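PDB 6NHX: ATP-dependent DNA ligase from Mycobacterium tuberculosis, which seals breaks in double-stranded DNA at the expense of ATP and, together with Ku, repairs double-strand breaks by non-homologous end joining. Local coordinates for residues E68-H73 against N136-T141; Q192-G197 against L211-P216; P270-E275 against R293-D298. The protein carries 1 engineered substitution. All coordinates share one frame; numbering follows the deposited sequence.

Contact 1. Residues E68-H73 against N136-T141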
# COMPACT_ATOMS: atom_id res chain seq x y z
N GLU A 68 -21.11 6.33 12.31
CA GLU A 68 -22.48 6.16 12.79
C GLU A 68 -22.52 5.47 14.14
O GLU A 68 -23.46 5.67 14.92
CB GLU A 68 -23.31 5.39 11.75
CG GLU A 68 -23.34 3.89 11.97
CD GLU A 68 -24.53 3.21 11.32
OE1 GLU A 68 -25.08 2.27 11.92
OE2 GLU A 68 -24.89 3.62 10.19
N ASP A 69 -21.50 4.66 14.44
CA ASP A 69 -21.31 4.08 15.77
C ASP A 69 -20.61 5.04 16.72
O ASP A 69 -20.69 4.85 17.94
CB ASP A 69 -20.46 2.81 15.63
CG ASP A 69 -20.72 1.80 16.72
OD1 ASP A 69 -20.50 2.12 17.91
OD2 ASP A 69 -21.13 0.67 16.40
N LEU A 70 -19.93 6.06 16.20
CA LEU A 70 -19.17 7.02 16.99
C LEU A 70 -19.91 8.34 17.16
O LEU A 70 -19.28 9.38 17.34
CB LEU A 70 -17.81 7.29 16.35
CG LEU A 70 -16.82 6.15 16.18
CD1 LEU A 70 -15.73 6.57 15.21
CD2 LEU A 70 -16.23 5.78 17.52
N ALA A 71 -21.25 8.31 17.10
CA ALA A 71 -22.01 9.54 16.92
C ALA A 71 -21.79 10.54 18.04
O ALA A 71 -21.89 11.75 17.81
CB ALA A 71 -23.50 9.22 16.74
N ASP A 72 -21.49 10.07 19.25
CA ASP A 72 -21.27 10.97 20.37
C ASP A 72 -19.82 11.45 20.48
O ASP A 72 -19.54 12.35 21.27
CB ASP A 72 -21.68 10.32 21.70
CG ASP A 72 -23.07 9.70 21.65
OD1 ASP A 72 -23.18 8.47 21.87
OD2 ASP A 72 -24.05 10.43 21.39
N HIS A 73 -18.91 10.86 19.71
CA HIS A 73 -17.49 11.16 19.81
C HIS A 73 -17.06 12.17 18.75
O HIS A 73 -17.66 12.30 17.68
CB HIS A 73 -16.66 9.89 19.63
CG HIS A 73 -16.74 8.93 20.77
ND1 HIS A 73 -16.14 9.17 21.99
CD2 HIS A 73 -17.31 7.71 20.88
CE1 HIS A 73 -16.36 8.15 22.80
NE2 HIS A 73 -17.06 7.25 22.15
N ASN A 136 -12.93 -1.11 21.28
CA ASN A 136 -13.61 -2.17 22.01
C ASN A 136 -15.07 -1.84 22.27
O ASN A 136 -15.87 -2.74 22.51
CB ASN A 136 -12.94 -2.40 23.37
CG ASN A 136 -11.57 -3.02 23.26
OD1 ASN A 136 -11.21 -3.62 22.24
ND2 ASN A 136 -10.78 -2.87 24.32
N ALA A 137 -15.43 -0.56 22.24
CA ALA A 137 -16.78 -0.12 22.52
C ALA A 137 -17.57 0.23 21.26
O ALA A 137 -18.75 0.59 21.37
CB ALA A 137 -16.76 1.08 23.47
N THR A 138 -16.97 0.15 20.08
CA THR A 138 -17.61 0.59 18.84
C THR A 138 -17.34 -0.44 17.74
O THR A 138 -16.83 -1.53 17.99
CB THR A 138 -17.09 1.97 18.43
OG1 THR A 138 -15.69 1.87 18.14
CG2 THR A 138 -17.31 3.00 19.54
N SER A 139 -17.68 -0.05 16.50
CA SER A 139 -17.46 -0.85 15.29
C SER A 139 -16.15 -0.51 14.58
O SER A 139 -15.86 -1.08 13.52
CB SER A 139 -18.61 -0.62 14.31
OG SER A 139 -18.51 0.69 13.75
N LEU A 140 -15.38 0.41 15.13
CA LEU A 140 -14.09 0.75 14.55
C LEU A 140 -13.19 -0.48 14.57
O LEU A 140 -13.13 -1.21 15.57
CB LEU A 140 -13.47 1.86 15.39
CG LEU A 140 -12.17 2.52 14.96
CD1 LEU A 140 -12.29 3.15 13.58
CD2 LEU A 140 -11.81 3.57 15.99
N THR A 141 -12.46 -0.69 13.47
CA THR A 141 -11.57 -1.83 13.29
C THR A 141 -10.13 -1.43 13.60
O THR A 141 -9.53 -0.62 12.88
CB THR A 141 -11.69 -2.34 11.85
OG1 THR A 141 -13.07 -2.63 11.56
CG2 THR A 141 -10.86 -3.60 11.63

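Contact 2. Residues Q192-G197 against L211-P216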
# COMPACT_ATOMS: atom_id res chain seq x y z
N GLN A 192 10.70 -4.41 -6.64
CA GLN A 192 11.41 -3.70 -7.69
C GLN A 192 10.39 -2.90 -8.49
O GLN A 192 9.34 -3.43 -8.87
CB GLN A 192 12.12 -4.69 -8.62
CG GLN A 192 12.81 -4.08 -9.84
CD GLN A 192 13.92 -3.12 -9.46
OE1 GLN A 192 14.83 -3.48 -8.70
NE2 GLN A 192 13.86 -1.89 -9.98
N GLU A 193 10.68 -1.61 -8.71
CA GLU A 193 9.93 -0.81 -9.66
C GLU A 193 10.32 -1.20 -11.08
O GLU A 193 11.50 -1.41 -11.39
CB GLU A 193 10.20 0.67 -9.43
CG GLU A 193 9.73 1.15 -8.07
CD GLU A 193 10.34 2.48 -7.68
OE1 GLU A 193 11.00 3.12 -8.53
OE2 GLU A 193 10.15 2.89 -6.52
N VAL A 194 9.31 -1.29 -11.94
CA VAL A 194 9.51 -1.64 -13.34
C VAL A 194 8.63 -0.74 -14.19
O VAL A 194 7.68 -0.13 -13.71
CB VAL A 194 9.19 -3.12 -13.64
CG1 VAL A 194 10.13 -4.06 -12.88
CG2 VAL A 194 7.74 -3.43 -13.31
N VAL A 195 8.98 -0.63 -15.47
CA VAL A 195 8.15 0.08 -16.45
C VAL A 195 7.46 -0.95 -17.33
O VAL A 195 8.07 -1.94 -17.76
CB VAL A 195 9.00 1.06 -17.28
CG1 VAL A 195 8.17 1.72 -18.39
CG2 VAL A 195 9.61 2.11 -16.37
N ILE A 196 6.16 -0.74 -17.58
CA ILE A 196 5.41 -1.65 -18.44
C ILE A 196 5.71 -1.34 -19.89
O ILE A 196 5.57 -0.19 -20.34
CB ILE A 196 3.91 -1.53 -18.15
CG1 ILE A 196 3.63 -1.85 -16.67
CG2 ILE A 196 3.14 -2.45 -19.07
CD1 ILE A 196 2.20 -1.54 -16.24
N GLY A 197 6.12 -2.36 -20.65
CA GLY A 197 6.35 -2.19 -22.07
C GLY A 197 5.36 -2.87 -22.99
O GLY A 197 5.34 -2.62 -24.20
N LEU A 211 1.87 -8.78 -17.90
CA LEU A 211 2.55 -7.56 -18.31
C LEU A 211 4.00 -7.89 -18.56
O LEU A 211 4.61 -8.68 -17.83
CB LEU A 211 2.45 -6.48 -17.24
CG LEU A 211 1.02 -6.04 -16.94
CD1 LEU A 211 1.01 -5.19 -15.71
CD2 LEU A 211 0.47 -5.25 -18.10
N LEU A 212 4.55 -7.28 -19.60
CA LEU A 212 5.95 -7.45 -19.96
C LEU A 212 6.69 -6.24 -19.39
O LEU A 212 6.41 -5.10 -19.78
CB LEU A 212 6.08 -7.54 -21.48
CG LEU A 212 5.54 -8.83 -22.14
CD1 LEU A 212 6.05 -10.08 -21.44
CD2 LEU A 212 4.01 -8.86 -22.26
N MET A 213 7.60 -6.50 -18.45
CA MET A 213 8.25 -5.50 -17.62
C MET A 213 9.63 -5.16 -18.16
O MET A 213 10.31 -6.01 -18.74
CB MET A 213 8.48 -6.08 -16.22
CG MET A 213 7.25 -6.59 -15.49
SD MET A 213 7.77 -7.39 -13.96
CE MET A 213 8.71 -8.78 -14.59
N GLY A 214 10.07 -3.93 -17.89
CA GLY A 214 11.43 -3.56 -18.22
C GLY A 214 12.03 -2.53 -17.28
O GLY A 214 11.30 -1.82 -16.56
N ILE A 215 13.35 -2.47 -17.29
CA ILE A 215 14.10 -1.43 -16.58
C ILE A 215 14.67 -0.48 -17.63
O ILE A 215 15.34 -0.94 -18.56
CB ILE A 215 15.25 -2.04 -15.75
CG1 ILE A 215 14.73 -3.07 -14.75
CG2 ILE A 215 16.05 -0.95 -15.05
CD1 ILE A 215 13.82 -2.51 -13.67
N PRO A 216 14.43 0.82 -17.53
CA PRO A 216 14.95 1.74 -18.55
C PRO A 216 16.48 1.71 -18.61
O PRO A 216 17.16 1.74 -17.58
CB PRO A 216 14.43 3.11 -18.10
CG PRO A 216 13.24 2.79 -17.28
CD PRO A 216 13.58 1.53 -16.56

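Contact 3. Residues P270-E275 against R293-D298. With ATP (adenosine-5'-triphosphate), chain B.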
# COMPACT_ATOMS: atom_id res chain seq x y z
N PRO A 270 6.44 3.49 -22.94
CA PRO A 270 6.99 3.12 -21.62
C PRO A 270 6.78 4.20 -20.58
O PRO A 270 7.73 4.79 -20.04
CB PRO A 270 8.47 2.88 -21.94
CG PRO A 270 8.76 3.79 -23.09
CD PRO A 270 7.49 3.81 -23.92
N ALA A 271 5.51 4.47 -20.27
CA ALA A 271 5.12 5.57 -19.42
C ALA A 271 4.70 5.17 -18.01
O ALA A 271 4.76 6.00 -17.11
CB ALA A 271 3.97 6.36 -20.07
N LEU A 272 4.28 3.92 -17.80
CA LEU A 272 3.69 3.49 -16.54
C LEU A 272 4.68 2.69 -15.70
O LEU A 272 5.26 1.71 -16.17
CB LEU A 272 2.47 2.61 -16.80
CG LEU A 272 1.21 3.22 -17.40
CD1 LEU A 272 0.09 2.20 -17.32
CD2 LEU A 272 0.83 4.50 -16.67
N VAL A 273 4.83 3.10 -14.45
CA VAL A 273 5.63 2.38 -13.46
C VAL A 273 4.71 1.45 -12.68
O VAL A 273 3.57 1.79 -12.34
CB VAL A 273 6.35 3.38 -12.53
CG1 VAL A 273 7.17 2.66 -11.48
CG2 VAL A 273 7.20 4.33 -13.34
N ALA A 274 5.21 0.26 -12.39
CA ALA A 274 4.55 -0.69 -11.51
C ALA A 274 5.57 -1.20 -10.50
O ALA A 274 6.78 -1.05 -10.68
CB ALA A 274 4.00 -1.87 -12.29
N GLU A 275 5.08 -1.81 -9.44
CA GLU A 275 5.94 -2.47 -8.46
C GLU A 275 5.66 -3.95 -8.49
O GLU A 275 4.49 -4.37 -8.52
CB GLU A 275 5.67 -1.93 -7.06
CG GLU A 275 6.78 -1.05 -6.53
CD GLU A 275 6.46 -0.48 -5.18
OE1 GLU A 275 7.37 0.09 -4.55
OE2 GLU A 275 5.30 -0.61 -4.74
N ARG A 293 2.46 -6.24 -7.50
CA ARG A 293 1.91 -5.46 -6.40
C ARG A 293 0.88 -4.45 -6.89
O ARG A 293 -0.25 -4.43 -6.38
CB ARG A 293 3.02 -4.80 -5.57
CG ARG A 293 2.55 -4.41 -4.18
CD ARG A 293 3.48 -3.39 -3.55
NE ARG A 293 3.17 -3.17 -2.14
CZ ARG A 293 3.77 -2.26 -1.38
NH1 ARG A 293 4.72 -1.48 -1.89
NH2 ARG A 293 3.43 -2.14 -0.10
N GLY A 294 1.22 -3.64 -7.88
CA GLY A 294 0.27 -2.73 -8.48
C GLY A 294 0.97 -1.63 -9.25
O GLY A 294 2.19 -1.57 -9.32
N LEU A 295 0.16 -0.76 -9.85
CA LEU A 295 0.68 0.43 -10.51
C LEU A 295 1.15 1.44 -9.48
O LEU A 295 0.63 1.52 -8.37
CB LEU A 295 -0.40 1.06 -11.40
CG LEU A 295 -0.89 0.23 -12.58
CD1 LEU A 295 -1.94 1.00 -13.36
CD2 LEU A 295 0.28 -0.09 -13.49
N ARG A 296 2.17 2.22 -9.86
CA ARG A 296 2.68 3.32 -9.03
C ARG A 296 2.52 4.61 -9.84
O ARG A 296 3.47 5.09 -10.47
CB ARG A 296 4.14 3.09 -8.61
CG ARG A 296 4.39 1.88 -7.69
CD ARG A 296 3.32 1.72 -6.62
NE ARG A 296 3.23 2.86 -5.72
CZ ARG A 296 3.75 2.88 -4.49
NH1 ARG A 296 4.40 1.83 -4.02
NH2 ARG A 296 3.61 3.97 -3.74
N PRO A 297 1.32 5.20 -9.82
CA PRO A 297 0.99 6.27 -10.77
C PRO A 297 1.82 7.53 -10.62
O PRO A 297 1.94 8.29 -11.59
CB PRO A 297 -0.49 6.56 -10.51
CG PRO A 297 -1.00 5.38 -9.76
CD PRO A 297 0.15 4.79 -9.01
N ASP A 298 2.39 7.79 -9.44
CA ASP A 298 3.16 9.01 -9.24
C ASP A 298 4.65 8.82 -9.46
O ASP A 298 5.39 9.80 -9.45
CB ASP A 298 2.89 9.57 -7.84
CG ASP A 298 1.41 9.82 -7.59
OD1 ASP A 298 0.92 9.44 -6.50
OD2 ASP A 298 0.74 10.37 -8.48
PG ATP B . 5.70 5.50 1.41
O1G ATP B . 6.36 5.09 2.71
O2G ATP B . 6.23 6.79 0.80
O3G ATP B . 4.18 5.47 1.49
PB ATP B . 5.29 3.16 -0.30
O1B ATP B . 6.15 2.46 -1.33
O2B ATP B . 3.88 3.59 -0.63
O3B ATP B . 6.13 4.40 0.30
PA ATP B . 5.84 0.86 1.38
O1A ATP B . 7.33 0.97 1.26
O2A ATP B . 5.00 -0.17 0.66
O3A ATP B . 5.22 2.29 1.04
O5' ATP B . 5.44 0.94 2.94
C5' ATP B . 4.12 0.60 3.37
C4' ATP B . 3.16 1.78 3.20
O4' ATP B . 1.94 1.41 3.86
C3' ATP B . 3.63 3.06 3.85
O3' ATP B . 2.99 4.16 3.22
C2' ATP B . 3.06 2.91 5.24
O2' ATP B . 2.93 4.16 5.92
C1' ATP B . 1.70 2.27 4.97
N9 ATP B . 1.29 1.37 6.07
C8 ATP B . 0.77 0.12 5.93
N7 ATP B . 0.46 -0.41 7.14
C5 ATP B . 0.77 0.53 8.06
C6 ATP B . 0.71 0.60 9.51
N6 ATP B . 0.28 -0.44 10.23
N1 ATP B . 1.12 1.74 10.10
C2 ATP B . 1.57 2.79 9.40
N3 ATP B . 1.67 2.78 8.06
C4 ATP B . 1.30 1.69 7.36
O HOH W 1 3.62 5.56 -13.33
O HOH W 2 7.44 0.23 -1.92

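Contact 1. Residues E68-H73 against N136-T141
Asp69 sets its CG anti to the backbone N (chi1 -153°), 3.6 Å from Ser139 N; OD1 and OD2 then lie against Thr138 and Ser139. Leu70 has CG anti to its carbonyl carbon instead (chi1 -62°), and its CD2 reaches the same threonine. Asp69 OD1 lies 3.4 Å from Thr138 CA. Its other oxygen, OD2, is 3.5 Å from Ser139 CB. The CB of Asp69 rests on the serine hydroxyl, 3.4 Å from Ser139 OG. No hydrogen bond joins the two segments, and Asp69 is poorly ordered, so its carboxylate is probably held only loosely. The apolar half of the contact is Leu70 CD2 against Thr138 CG2 at 3.6 Å, with the two side chains crossing at about a right angle. Thr138 OG1 hydrogen-bonds to Leu134 O of helix 124-136 and weakly accepts from Leu140 N. Leu70 also packs on Leu134 and on Val75. It opens a type I turn that ends at His73, whose N bonds to Leu70 O at 2.8 Å. This is surface packing between two loops of the ATP-dependent ligase domain: the one leading into strand 74-82 and the one leaving helix 124-136.

Contact 2. Residues Q192-G197 against L211-P216
Val195 and Gly214 pair through both of their backbone polar groups. Val195 N donates to Gly214 O at 2.8 Å, and Gly214 N returns a bond to Val195 O. Two residues on, Gly197 N reaches Leu212 O at 2.9 Å. Between these bonds Ile196 faces Met213 as a non-hydrogen-bonded pair. Val195 O also takes a CA-H...O contact from Met213 CA.

Side chains pack on both faces. Beside Ile196 and Met213, the CD1 of Ile196 meets Leu211 CD1 at 3.9 Å, and its CG2 faces Leu211 CD2. Val194 CG2 lies against the CG of Met213, 3.9 Å away. Met213 bends at chi3 (-64°), and its end leads away from strand 190-201. On the face of Val195, its CG2 touches Pro216 CG at 3.8 Å, the two side chains crossing obliquely.

The two segments form an antiparallel beta hairpin, strands 190-201 and 208-217, in the C-terminal OB-type region. The N-to-C directions of the two short strand segments differ by 117°, far from the 180° of a flat antiparallel pair, so the hairpin is strongly twisted. Beyond Gly214, Ile215 swings its CD1 back to within 3.4 Å of Glu193 O. Glu193 O itself accepts a hydrogen bond from Gln192 NE2 at 2.8 Å, in the carbonyl plane and on a lone pair. The amide of Gln192 comes tip to tip with Ile215. It is fixed further by Glu307 N and Val305 O from the C-terminal tail. Glu193 OE2 forms a salt bridge with Lys299. Leu239 and Leu243 of helix 235-243 pack over Leu211, and Leu243 also touches Ile196.

Contact 3. Residues P270-E275 against R293-D298
The ATP phosphate pocket is bordered here by Arg293 and Arg296, with Glu275 between them. Glu275 OE2 makes a salt bridge to each arginine. Arg296 NH1 is 2.7 Å from Glu275 OE2, and Arg293 NH1 is 3.0 Å from that same oxygen. The two donors come from opposite faces of the carboxylate plane. Arg293 runs beside Glu275, pointing the same way, with its guanidinium turned 30° from the carboxylate. The planes of the Arg296 guanidinium and the Glu275 carboxylate are 75° apart. The Arg296 chain is bent at chi2 and chi3, and its CD passes 3.6 Å from Glu275 OE2.

Both guanidinium groups also grip the nucleotide. NH2 of Arg293 donates to ATP O2A at 2.6 Å, and its NH1 donates to the same oxygen. Arg296 NH2 reaches ATP O2B at 3.1 Å, while NH1 reaches O1B. The shared carboxylate probably offsets part of the charge of the two arginines. Arg293 NH2 has a second acidic partner, Asp33, at a likely manganese site.

Behind the side chains runs an antiparallel strand pair with a classic beta bulge: Arg293 and Gly294 both face Glu275. Arg293 N bonds to Glu275 O at 2.9 Å, and Gly294 N makes a weak bond to it. Glu275 N returns a bond to Gly294 O. Gly294 has phi 162°, a backbone shape in which a CB would collide with the carbonyl O of Arg293. Further on, Arg296 N donates to Val273 O at 2.9 Å. One water joins Val273 N to Arg296 O, 3.0 Å from the nitrogen.

The contacts follow one another along the chain. Contact 1 lies in the ATP-dependent ligase domain. Contacts 2 and 3 share the antiparallel sheet of the OB-type region, on the opposite side of the chain's centre. The centre of contact 1 is about 44 Å from that of contact 2 and about 37 Å from that of contact 3. Contacts 2 and 3 have centres about 8 Å apart and touch. Strands 190-201 and 273-278 are neighbours, with probable hydrogen bonds from Ala274 N to Val194 O and from Ile196 N to Leu272 O. The hairpin thus adjoins the strand carrying Glu275. Bound ATP meets arginines of this region and residues of the ligase domain, consistent with a closed domain conformation.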